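Local coordinates for protein nucleoside-diphosphate sugar epimerase (SulA family) (Corynebacterium glutamicum, PDB 3OH8) that is of unproven function but probably binds a nicotinamide dinucleotide in a Rossmann-type fold and acts on a nucleotide sugar, at residues A307-G312 and A437-Y442; W336-A341 and Q413-A418; A366-S371 and Y429-A434. All coordinates share one frame; numbering follows the deposited sequence.

Contact 1. Residues A307-G312 and A437-Y442; sequences ALSGRG and AHELGY
Glu439, in the C-terminal part of helix 432-440, reaches across to the backbone at Gly310, in the loop that follows strand 298-308. Direct hydrogen bonding is confined to one link: Gly310 N donates to Glu439 OE1 over 2.8 Å, with an N-H...O angle of 164°. The donor meets the anti side of the carboxylate, 18° out of its plane. The chain of Glu439 bends at chi2 (-61°), which brings CD near Gly310 N and Leu308 O.

A water supplies the second grip on OE1: it donates to Glu439 OE1 at 2.7 Å and also bonds Ser309 OG at 2.6 Å. Ser309 OG is already engaged as the acceptor of Arg311 N, 3.0 Å away, closing an ST turn.

Close packing completes the contact. Glu439 O is buried here with no hydrogen-bond partner in the model, and Gly310 CA faces it at 3.4 Å in a CA-H...O contact. Glu439 CG approaches Leu308 O, and Leu440 CD2 touches Gly310 CA at 4.2 Å. Pro32 and Leu315 also pack on Glu439.

The joint thus ties the DUF1731-region helix to the end of a Rossmann-type sheet strand. With two donors on OE1, the geometry is consistent with an ionised carboxylate.

Contact 2. Residues W336-A341 and Q413-A418; sequences WFSWIA and QRTAPA
Trp336 and Arg414 lie side by side and point the same way, the arginine spread over one face of the indole. CG of Arg414 is anti to its backbone N (chi1 -169°), and the chain runs extended from CG to NE, so successive atoms track across the ring system. CB sits by Trp336 CG, while Arg414 CG stands 3.9 Å from the centroid of the five-membered ring, only 12° off its normal, a CH-pi contact. Farther out, Arg414 CD meets Trp336 CE2 at 3.7 Å and Arg414 NE lies 3.6 Å from Trp336 CZ2. Guanidinium and indole planes are 6° apart, with CZ2 offset toward the guanidinium rim. Asp264 holds both polar ends: its OD1 accepts from Trp336 NE1 and its O from Arg414 NH1.

Next to this overlap, Gln413 N donates to Trp336 O at 3.0 Å. The bond joins the start of strand 336-341, in the large mixed sheet of the Rossmann-type fold, to the DUF1731 region, where the weakly bonded strand 412-415 pairs in parallel with 265-267 in a separate two-stranded sheet.

Ser338 points its CB toward 413-415, with OG anti to the backbone N. Ser338 CB rests 3.3 Å from Gln413 O, and the OG forms a hydrogen bond with Thr415 OG1 at 3.2 Å, in which either hydroxyl could donate. A water that donates to Thr415 O at 2.8 Å also bonds Ser338 OG, giving this hydroxyl a second partner.

Contact 3. Residues A366-S371 and Y429-A434; sequences APNPVS and YTDIGA
Thr430, Asn368 and Ile432 carry most of the surface buried where the loop ahead of strand 370-371 meets the approach to helix 432-440. The strand is a short antiparallel neighbour of 336-341 in the mixed sheet of the Rossmann-type domain, and the helix, from the DUF1731 region, begins across from it.

Thr430 presents two features. Its carbonyl O accepts a hydrogen bond from Asn368 ND2, 3.0 Å away and nearly straight at 165°. Thr430 O lies close to the amide plane of Asn368, yet the donor stands above the carbonyl plane, 54° out of it. Thr430 CG2 touches Pro367 CG at 4.0 Å, the two side chains crossing at about a right angle.

In Asn368, CG is anti to the carbonyl carbon and lies beside the backbone N. The amide runs alongside the Asp431 carboxylate with the planes 24° apart; Asn368 ND2 and Asp431 OD1 approach to 3.5 Å, a proximity without a hydrogen bond.

Ile432, in the first turn of the helix, supplies the apolar part: its CG2 meets Val370 CG1 at 4.1 Å. Phe337 and Trp339 of strand 336-341 also pack on Ile432, and Trp339 NE1 donates to Asn368 O. That same oxygen receives a longer bond, 3.2 Å, from a water, which in turn accepts from Ile432 N at 3.0 Å.

Overall arrangement
All three contacts join the Rossmann-type sheet region to the DUF1731 region. Contacts 1 and 2 are buried; contact 3 is partly buried, with exposed Asp431 at its margin. Contacts 1 and 3 use the C-terminal part and the first turn of helix 432-440, and Leu308 CD1 packs on Ile432 CG1 at 3.8 Å between them. Strand 336-341 of contact 2 pairs with both 298-308 and 370-371, linking the set. Contacts 2 and 3, centres about 8 Å apart, alternate along the chain, and both nest inside the loop closed by contact 1. Buried contact 1 rests on a water-assisted carboxylate, buried contact 2 on an arginine laid over an indole face, and partly buried contact 3 on an amide bond beside apolar packing.

Contact 1. Residues A307-G312 and A437-Y442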
loop_
_atom_site.group_PDB
_atom_site.type_symbol
_atom_site.label_atom_id
_atom_site.label_comp_id
_atom_site.label_asym_id
_atom_site.label_seq_id
_atom_site.Cartn_x
_atom_site.Cartn_y
_atom_site.Cartn_z
ATOM N N ALA A 307 1.296 -0.063 11.296
ATOM C CA ALA A 307 0.983 0.329 9.935
ATOM C C ALA A 307 -0.338 1.081 9.889
ATOM O O ALA A 307 -1.350 0.628 10.435
ATOM C CB ALA A 307 0.945 -0.897 9.038
ATOM N N LEU A 308 -0.327 2.248 9.255
ATOM C CA LEU A 308 -1.531 3.057 9.183
ATOM C C LEU A 308 -2.176 2.885 7.824
ATOM O O LEU A 308 -1.582 3.230 6.795
ATOM C CB LEU A 308 -1.231 4.536 9.432
ATOM C CG LEU A 308 -0.501 4.857 10.738
ATOM C CD1 LEU A 308 -0.388 6.363 10.873
ATOM C CD2 LEU A 308 -1.223 4.248 11.945
ATOM N N SER A 309 -3.394 2.352 7.836
ATOM C CA SER A 309 -4.156 2.111 6.615
ATOM C C SER A 309 -5.603 2.504 6.837
ATOM O O SER A 309 -6.164 2.264 7.912
ATOM C CB SER A 309 -4.081 0.634 6.220
ATOM O OG SER A 309 -5.093 0.311 5.280
ATOM N N GLY A 310 -6.215 3.091 5.815
ATOM C CA GLY A 310 -7.619 3.441 5.894
ATOM C C GLY A 310 -8.516 2.214 5.897
ATOM O O GLY A 310 -9.656 2.273 6.344
ATOM N N ARG A 311 -8.022 1.087 5.401
ATOM C CA ARG A 311 -8.924 -0.050 5.246
ATOM C C ARG A 311 -8.794 -1.154 6.294
ATOM O O ARG A 311 -9.525 -2.137 6.242
ATOM C CB ARG A 311 -8.877 -0.637 3.831
ATOM C CG ARG A 311 -7.519 -1.041 3.333
ATOM C CD ARG A 311 -7.640 -1.870 2.050
ATOM N NE ARG A 311 -8.203 -1.117 0.928
ATOM C CZ ARG A 311 -7.479 -0.403 0.069
ATOM N NH1 ARG A 311 -6.164 -0.325 0.220
ATOM N NH2 ARG A 311 -8.069 0.234 -0.940
ATOM N N GLY A 312 -7.895 -1.001 7.256
ATOM C CA GLY A 312 -7.762 -2.048 8.250
ATOM C C GLY A 312 -6.698 -1.705 9.250
ATOM O O GLY A 312 -6.068 -0.665 9.142
ATOM N N ALA A 437 -4.094 11.934 6.377
ATOM C CA ALA A 437 -4.879 12.631 5.364
ATOM C C ALA A 437 -5.020 11.766 4.103
ATOM O O ALA A 437 -6.092 11.691 3.480
ATOM C CB ALA A 437 -4.235 13.974 5.029
ATOM N N HIS A 438 -3.925 11.103 3.742
ATOM C CA HIS A 438 -3.910 10.211 2.582
ATOM C C HIS A 438 -4.822 9.014 2.816
ATOM O O HIS A 438 -5.652 8.674 1.970
ATOM C CB HIS A 438 -2.470 9.762 2.285
ATOM C CG HIS A 438 -2.336 8.908 1.054
ATOM N ND1 HIS A 438 -2.604 9.380 -0.205
ATOM C CD2 HIS A 438 -1.928 7.624 0.903
ATOM C CE1 HIS A 438 -2.393 8.416 -1.094
ATOM N NE2 HIS A 438 -1.979 7.342 -0.444
ATOM N N GLU A 439 -4.682 8.382 3.972
ATOM C CA GLU A 439 -5.402 7.138 4.241
ATOM C C GLU A 439 -6.896 7.290 4.552
ATOM O O GLU A 439 -7.698 6.401 4.244
ATOM C CB GLU A 439 -4.687 6.361 5.344
ATOM C CG GLU A 439 -3.368 5.796 4.876
ATOM C CD GLU A 439 -3.546 4.816 3.734
ATOM O OE1 GLU A 439 -4.554 4.069 3.724
ATOM O OE2 GLU A 439 -2.673 4.802 2.843
ATOM N N LEU A 440 -7.275 8.428 5.124
ATOM C CA LEU A 440 -8.668 8.651 5.508
ATOM C C LEU A 440 -9.404 9.573 4.533
ATOM O O LEU A 440 -10.591 9.862 4.717
ATOM C CB LEU A 440 -8.753 9.207 6.935
ATOM C CG LEU A 440 -8.194 8.288 8.028
ATOM C CD1 LEU A 440 -8.354 8.920 9.414
ATOM C CD2 LEU A 440 -8.878 6.921 7.980
ATOM N N GLY A 441 -8.700 10.027 3.498
ATOM C CA GLY A 441 -9.328 10.722 2.385
ATOM C C GLY A 441 -9.579 12.207 2.580
ATOM O O GLY A 441 -10.647 12.704 2.244
ATOM N N TYR A 442 -8.587 12.916 3.101
ATOM C CA TYR A 442 -8.711 14.348 3.334
ATOM C C TYR A 442 -7.817 15.127 2.385
ATOM O O TYR A 442 -7.560 16.301 2.611
ATOM C CB TYR A 442 -8.297 14.703 4.762
ATOM C CG TYR A 442 -8.952 13.885 5.849
ATOM C CD1 TYR A 442 -10.248 13.414 5.716
ATOM C CD2 TYR A 442 -8.269 13.609 7.028
ATOM C CE1 TYR A 442 -10.846 12.673 6.730
ATOM C CE2 TYR A 442 -8.853 12.876 8.042
ATOM C CZ TYR A 442 -10.136 12.409 7.891
ATOM O OH TYR A 442 -10.709 11.675 8.909
HETATM O O HOH W 1 -4.618 1.434 2.970
#

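Contact 2. Residues W336-A341 and Q413-A418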
loop_
_atom_site.group_PDB
_atom_site.type_symbol
_atom_site.label_atom_id
_atom_site.label_comp_id
_atom_site.label_asym_id
_atom_site.label_seq_id
_atom_site.Cartn_x
_atom_site.Cartn_y
_atom_site.Cartn_z
ATOM N N TRP A 336 5.539 6.841 23.273
ATOM C CA TRP A 336 5.948 7.050 21.885
ATOM C C TRP A 336 5.266 6.054 20.961
ATOM O O TRP A 336 5.370 4.840 21.141
ATOM C CB TRP A 336 7.473 6.950 21.734
ATOM C CG TRP A 336 8.250 8.108 22.300
ATOM C CD1 TRP A 336 8.919 8.145 23.496
ATOM C CD2 TRP A 336 8.450 9.390 21.691
ATOM N NE1 TRP A 336 9.526 9.364 23.659
ATOM C CE2 TRP A 336 9.245 10.152 22.576
ATOM C CE3 TRP A 336 8.025 9.970 20.494
ATOM C CZ2 TRP A 336 9.633 11.460 22.294
ATOM C CZ3 TRP A 336 8.408 11.276 20.216
ATOM C CH2 TRP A 336 9.205 12.004 21.112
ATOM N N PHE A 337 4.562 6.588 19.969
ATOM C CA PHE A 337 3.806 5.795 19.018
ATOM C C PHE A 337 4.671 5.607 17.772
ATOM O O PHE A 337 4.957 6.560 17.059
ATOM C CB PHE A 337 2.497 6.520 18.675
ATOM C CG PHE A 337 1.602 5.762 17.740
ATOM C CD1 PHE A 337 1.195 4.477 18.038
ATOM C CD2 PHE A 337 1.153 6.350 16.563
ATOM C CE1 PHE A 337 0.364 3.780 17.177
ATOM C CE2 PHE A 337 0.322 5.662 15.698
ATOM C CZ PHE A 337 -0.075 4.373 16.003
ATOM N N SER A 338 5.105 4.375 17.544
ATOM C CA SER A 338 5.985 4.041 16.429
ATOM C C SER A 338 5.133 3.570 15.236
ATOM O O SER A 338 4.597 2.451 15.235
ATOM C CB SER A 338 6.971 2.960 16.878
ATOM O OG SER A 338 7.720 2.442 15.801
ATOM N N TRP A 339 4.995 4.444 14.238
ATOM C CA TRP A 339 4.008 4.264 13.170
ATOM C C TRP A 339 4.676 4.314 11.806
ATOM O O TRP A 339 5.760 4.863 11.664
ATOM C CB TRP A 339 2.971 5.385 13.222
ATOM C CG TRP A 339 3.578 6.717 12.919
ATOM C CD1 TRP A 339 4.196 7.552 13.804
ATOM C CD2 TRP A 339 3.652 7.366 11.639
ATOM N NE1 TRP A 339 4.654 8.678 13.156
ATOM C CE2 TRP A 339 4.326 8.594 11.825
ATOM C CE3 TRP A 339 3.217 7.031 10.352
ATOM C CZ2 TRP A 339 4.579 9.488 10.774
ATOM C CZ3 TRP A 339 3.462 7.921 9.304
ATOM C CH2 TRP A 339 4.135 9.135 9.526
ATOM N N ILE A 340 4.007 3.753 10.803
ATOM C CA ILE A 340 4.431 3.927 9.417
ATOM C C ILE A 340 3.199 3.901 8.497
ATOM O O ILE A 340 2.254 3.150 8.733
ATOM C CB ILE A 340 5.456 2.837 8.999
ATOM C CG1 ILE A 340 5.971 3.116 7.576
ATOM C CG2 ILE A 340 4.837 1.428 9.143
ATOM C CD1 ILE A 340 7.182 2.282 7.161
ATOM N N ALA A 341 3.190 4.750 7.477
ATOM C CA ALA A 341 2.083 4.760 6.516
ATOM C C ALA A 341 2.156 3.456 5.755
ATOM O O ALA A 341 3.252 2.960 5.475
ATOM C CB ALA A 341 2.207 5.952 5.573
ATOM N N GLN A 413 7.763 3.178 22.019
ATOM C CA GLN A 413 8.914 2.796 21.219
ATOM C C GLN A 413 9.298 3.981 20.348
ATOM O O GLN A 413 8.578 4.330 19.406
ATOM C CB GLN A 413 8.592 1.547 20.385
ATOM C CG GLN A 413 8.353 0.301 21.245
ATOM C CD GLN A 413 7.198 -0.570 20.766
ATOM O OE1 GLN A 413 7.165 -1.775 21.031
ATOM N NE2 GLN A 413 6.246 0.033 20.068
ATOM N N ARG A 414 10.413 4.619 20.700
ATOM C CA ARG A 414 10.876 5.791 19.982
ATOM C C ARG A 414 11.825 5.355 18.871
ATOM O O ARG A 414 13.020 5.659 18.906
ATOM C CB ARG A 414 11.553 6.776 20.934
ATOM C CG ARG A 414 11.833 8.149 20.330
ATOM C CD ARG A 414 12.578 9.042 21.320
ATOM N NE ARG A 414 12.763 10.390 20.795
ATOM C CZ ARG A 414 13.363 11.378 21.453
ATOM N NH1 ARG A 414 13.840 11.173 22.676
ATOM N NH2 ARG A 414 13.483 12.573 20.881
ATOM N N THR A 415 11.276 4.646 17.884
ATOM C CA THR A 415 12.085 4.008 16.860
ATOM C C THR A 415 12.535 5.002 15.777
ATOM O O THR A 415 11.793 5.915 15.392
ATOM C CB THR A 415 11.329 2.828 16.207
ATOM O OG1 THR A 415 10.535 2.144 17.190
ATOM C CG2 THR A 415 12.312 1.843 15.599
ATOM N N ALA A 416 13.762 4.829 15.302
ATOM C CA ALA A 416 14.253 5.574 14.141
ATOM C C ALA A 416 14.599 4.599 13.011
ATOM O O ALA A 416 15.157 3.523 13.259
ATOM C CB ALA A 416 15.478 6.435 14.514
ATOM N N PRO A 417 14.236 4.963 11.773
ATOM C CA PRO A 417 14.629 4.180 10.594
ATOM C C PRO A 417 16.060 4.528 10.190
ATOM O O PRO A 417 16.307 5.040 9.097
ATOM C CB PRO A 417 13.623 4.624 9.531
ATOM C CG PRO A 417 13.300 6.067 9.912
ATOM C CD PRO A 417 13.432 6.151 11.426
ATOM N N ALA A 418 17.003 4.257 11.084
ATOM C CA ALA A 418 18.386 4.691 10.880
ATOM C C ALA A 418 19.023 4.066 9.641
ATOM O O ALA A 418 19.705 4.745 8.869
ATOM C CB ALA A 418 19.234 4.384 12.125
HETATM O O HOH W 2 9.075 5.285 15.194
#

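Contact 3. Residues A366-S371 and Y429-A434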
loop_
_atom_site.group_PDB
_atom_site.type_symbol
_atom_site.label_atom_id
_atom_site.label_comp_id
_atom_site.label_asym_id
_atom_site.label_seq_id
_atom_site.Cartn_x
_atom_site.Cartn_y
_atom_site.Cartn_z
ATOM N N ALA A 366 8.211 5.343 10.121
ATOM C CA ALA A 366 8.421 6.693 9.617
ATOM C C ALA A 366 9.513 7.372 10.441
ATOM O O ALA A 366 9.720 7.019 11.595
ATOM C CB ALA A 366 7.111 7.493 9.673
ATOM N N PRO A 367 10.231 8.331 9.834
ATOM C CA PRO A 367 11.291 9.092 10.506
ATOM C C PRO A 367 10.808 9.779 11.792
ATOM O O PRO A 367 11.634 10.057 12.656
ATOM C CB PRO A 367 11.668 10.164 9.479
ATOM C CG PRO A 367 11.263 9.609 8.152
ATOM C CD PRO A 367 10.099 8.679 8.401
ATOM N N ASN A 368 9.505 10.037 11.917
ATOM C CA ASN A 368 8.983 10.855 13.017
ATOM C C ASN A 368 7.941 10.185 13.918
ATOM O O ASN A 368 6.738 10.402 13.745
ATOM C CB ASN A 368 8.392 12.164 12.461
ATOM C CG ASN A 368 9.440 13.044 11.812
ATOM O OD1 ASN A 368 10.421 13.442 12.447
ATOM N ND2 ASN A 368 9.252 13.338 10.540
ATOM N N PRO A 369 8.395 9.390 14.904
ATOM C CA PRO A 369 7.433 8.866 15.884
ATOM C C PRO A 369 6.809 10.017 16.685
ATOM O O PRO A 369 7.443 11.060 16.816
ATOM C CB PRO A 369 8.287 7.956 16.772
ATOM C CG PRO A 369 9.702 8.436 16.584
ATOM C CD PRO A 369 9.780 8.980 15.186
ATOM N N VAL A 370 5.586 9.849 17.186
ATOM C CA VAL A 370 4.910 10.926 17.910
ATOM C C VAL A 370 4.423 10.460 19.270
ATOM O O VAL A 370 4.256 9.260 19.497
ATOM C CB VAL A 370 3.693 11.480 17.120
ATOM C CG1 VAL A 370 4.138 12.036 15.760
ATOM C CG2 VAL A 370 2.650 10.406 16.940
ATOM N N SER A 371 4.186 11.412 20.173
ATOM C CA SER A 371 3.651 11.095 21.501
ATOM C C SER A 371 2.181 10.699 21.425
ATOM O O SER A 371 1.453 11.134 20.527
ATOM C CB SER A 371 3.795 12.297 22.429
ATOM O OG SER A 371 2.917 13.343 22.042
ATOM N N TYR A 429 5.540 9.495 3.319
ATOM C CA TYR A 429 4.945 10.284 4.393
ATOM C C TYR A 429 5.847 10.317 5.620
ATOM O O TYR A 429 5.961 9.340 6.355
ATOM C CB TYR A 429 3.564 9.738 4.739
ATOM C CG TYR A 429 2.706 9.605 3.512
ATOM C CD1 TYR A 429 2.111 10.726 2.941
ATOM C CD2 TYR A 429 2.531 8.369 2.894
ATOM C CE1 TYR A 429 1.343 10.620 1.784
ATOM C CE2 TYR A 429 1.759 8.250 1.746
ATOM C CZ TYR A 429 1.177 9.388 1.195
ATOM O OH TYR A 429 0.425 9.295 0.065
ATOM N N THR A 430 6.508 11.446 5.825
ATOM C CA THR A 430 7.372 11.601 6.988
ATOM C C THR A 430 6.558 12.069 8.201
ATOM O O THR A 430 6.956 11.859 9.349
ATOM C CB THR A 430 8.523 12.598 6.700
ATOM O OG1 THR A 430 7.972 13.828 6.228
ATOM C CG2 THR A 430 9.455 12.053 5.623
ATOM N N ASP A 431 5.413 12.697 7.945
ATOM C CA ASP A 431 4.596 13.254 9.022
ATOM C C ASP A 431 3.254 12.546 9.127
ATOM O O ASP A 431 2.563 12.355 8.129
ATOM C CB ASP A 431 4.364 14.750 8.803
ATOM C CG ASP A 431 5.637 15.484 8.444
ATOM O OD1 ASP A 431 6.656 15.284 9.144
ATOM O OD2 ASP A 431 5.616 16.257 7.458
ATOM N N ILE A 432 2.878 12.184 10.346
ATOM C CA ILE A 432 1.695 11.361 10.546
ATOM C C ILE A 432 0.395 12.031 10.083
ATOM O O ILE A 432 -0.510 11.361 9.592
ATOM C CB ILE A 432 1.569 10.915 12.017
ATOM C CG1 ILE A 432 0.547 9.783 12.131
ATOM C CG2 ILE A 432 1.224 12.103 12.908
ATOM C CD1 ILE A 432 0.570 9.073 13.465
ATOM N N GLY A 433 0.313 13.349 10.243
ATOM C CA GLY A 433 -0.803 14.114 9.716
ATOM C C GLY A 433 -0.968 13.915 8.221
ATOM O O GLY A 433 -2.074 13.717 7.732
ATOM N N ALA A 434 0.135 13.952 7.489
ATOM C CA ALA A 434 0.075 13.728 6.047
ATOM C C ALA A 434 -0.281 12.280 5.685
ATOM O O ALA A 434 -0.976 12.046 4.704
ATOM C CB ALA A 434 1.383 14.136 5.386
HETATM O O HOH W 3 4.939 12.692 12.535
#